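Local atomic coordinates of haloacid dehalogenase (Pseudomonas aeruginosa, PDB entry 3UMC), a protein that probably hydrolyses the carbon-halogen bond of L-2-haloacids, as a dehalogenase of the haloacid dehalogenase-like hydrolase superfamily. Residues A[35-40]-A[222-227]. Residues are numbered along the deposited sequence; the frame is centred on the assembly and turned at random.
Sequences DWRSSL and YGPGQS
Trp36 drives the edge of its six-membered ring at the face of Tyr222, a T-shaped pair that shows how one aromatic contact can tie a distant loop to the first turn of a helix. The rings stand at 77° with centroids 5.3 Å apart, and the tightest touch, Trp36 CZ2 to Tyr222 CE1 at 3.5 Å, falls toward the rim of the tyrosine rather than over its middle. With chi1 at 53°, Trp36 CG sits between its own backbone N and carbonyl carbon, a setting that brings the far edge of the indole to the loop. Its NE1 donates to Glu221 OE2, which would help to set the rotation of the ring, while Arg65 adds a cation-pi contact.

Beside this buried indole Arg37 packs as closely. Extended from CG to NE, it lays its CD 3.5 Å from Tyr222 C and one guanidinium face over the peptide, NH1 lying 3.6 Å from Gly223 CA. Although NE comes near Tyr222 O, the angle is too poor for a hydrogen bond; its charge is instead met by a salt bridge to Asp62. Toward solvent the contact thins to exposed Pro224, whose CD stays 4.3 Å from Arg37 NH1. Gln226 N to Gly223 O closes the type I turn 223-226, and just outside it Tyr222 N donates to Gln226 OE1 (3.0 Å).

On the helix side, Asp35 is the N-cap, accepting from Ser38 N at 3.2 Å. Helix 36-50 probably belongs to the helical cap, making this a cap-to-core contact of the haloacid dehalogenase fold, with the loop following core strand 212-216.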
# COMPACT_ATOMS: atom_id res chain seq x y z
N ASP A 35 -7.83 -17.48 8.10
CA ASP A 35 -8.14 -18.29 9.27
C ASP A 35 -6.90 -18.38 10.11
O ASP A 35 -6.09 -19.30 9.96
CB ASP A 35 -8.56 -19.68 8.80
CG ASP A 35 -8.92 -20.65 9.93
OD1 ASP A 35 -8.90 -20.30 11.15
OD2 ASP A 35 -9.20 -21.79 9.50
N TRP A 36 -6.77 -17.44 11.04
CA TRP A 36 -5.58 -17.36 11.86
C TRP A 36 -5.51 -18.57 12.82
O TRP A 36 -4.45 -19.13 13.04
CB TRP A 36 -5.53 -16.01 12.60
CG TRP A 36 -6.72 -15.69 13.35
CD1 TRP A 36 -7.85 -15.00 12.91
CD2 TRP A 36 -6.99 -16.09 14.70
NE1 TRP A 36 -8.79 -14.94 13.92
CE2 TRP A 36 -8.30 -15.61 15.02
CE3 TRP A 36 -6.28 -16.84 15.66
CZ2 TRP A 36 -8.89 -15.86 16.26
CZ3 TRP A 36 -6.86 -17.07 16.90
CH2 TRP A 36 -8.16 -16.59 17.19
N ARG A 37 -6.64 -18.97 13.38
CA ARG A 37 -6.65 -19.97 14.42
C ARG A 37 -6.11 -21.31 13.91
O ARG A 37 -5.19 -21.89 14.56
CB ARG A 37 -8.06 -20.11 14.97
CG ARG A 37 -8.21 -21.16 16.03
CD ARG A 37 -9.54 -21.08 16.70
NE ARG A 37 -9.56 -21.84 17.95
CZ ARG A 37 -9.83 -23.13 18.04
NH1 ARG A 37 -10.09 -23.85 16.97
NH2 ARG A 37 -9.82 -23.72 19.23
N SER A 38 -6.65 -21.80 12.78
CA SER A 38 -6.12 -23.04 12.17
C SER A 38 -4.62 -22.95 11.85
O SER A 38 -3.85 -23.93 12.05
CB SER A 38 -6.81 -23.45 10.86
OG SER A 38 -8.17 -23.77 11.04
N SER A 39 -4.20 -21.80 11.30
CA SER A 39 -2.81 -21.63 10.89
C SER A 39 -1.89 -21.59 12.11
O SER A 39 -0.77 -22.10 12.04
CB SER A 39 -2.65 -20.34 10.07
OG SER A 39 -3.41 -20.44 8.88
N LEU A 40 -2.30 -20.96 13.18
CA LEU A 40 -1.44 -20.95 14.32
C LEU A 40 -1.39 -22.39 14.89
O LEU A 40 -0.32 -22.89 15.20
CB LEU A 40 -1.88 -19.93 15.37
CG LEU A 40 -1.17 -18.57 15.25
CD1 LEU A 40 -1.36 -17.88 13.86
CD2 LEU A 40 -1.61 -17.67 16.34
N TYR A 222 -13.20 -18.70 15.40
CA TYR A 222 -12.79 -18.93 16.76
C TYR A 222 -12.97 -20.41 17.15
O TYR A 222 -12.86 -20.76 18.33
CB TYR A 222 -13.53 -18.00 17.72
CG TYR A 222 -12.98 -16.59 17.73
CD1 TYR A 222 -11.92 -16.25 18.53
CD2 TYR A 222 -13.51 -15.59 16.92
CE1 TYR A 222 -11.38 -14.91 18.54
CE2 TYR A 222 -12.98 -14.29 16.92
CZ TYR A 222 -11.92 -13.95 17.74
OH TYR A 222 -11.38 -12.66 17.74
N GLY A 223 -13.16 -21.25 16.14
CA GLY A 223 -13.38 -22.67 16.31
C GLY A 223 -14.84 -23.08 16.51
O GLY A 223 -15.73 -22.22 16.54
N PRO A 224 -15.09 -24.40 16.67
CA PRO A 224 -16.44 -24.93 16.97
C PRO A 224 -17.15 -24.26 18.17
O PRO A 224 -18.37 -24.16 18.15
CB PRO A 224 -16.19 -26.42 17.22
CG PRO A 224 -14.87 -26.72 16.44
CD PRO A 224 -14.06 -25.47 16.67
N GLY A 225 -16.44 -23.76 19.17
CA GLY A 225 -17.13 -22.96 20.25
C GLY A 225 -17.83 -21.60 19.90
O GLY A 225 -18.65 -21.10 20.68
N GLN A 226 -17.52 -21.01 18.75
CA GLN A 226 -17.74 -19.57 18.54
C GLN A 226 -19.17 -19.12 18.84
O GLN A 226 -20.13 -19.66 18.29
CB GLN A 226 -17.40 -19.17 17.09
CG GLN A 226 -17.53 -17.66 16.80
CD GLN A 226 -16.98 -17.25 15.40
OE1 GLN A 226 -16.08 -17.91 14.84
NE2 GLN A 226 -17.57 -16.17 14.84
N SER A 227 -19.26 -18.02 19.57
CA SER A 227 -20.52 -17.44 19.92
C SER A 227 -20.74 -16.01 19.40
O SER A 227 -21.86 -15.52 19.49
CB SER A 227 -20.64 -17.42 21.47
OG SER A 227 -19.68 -16.50 22.02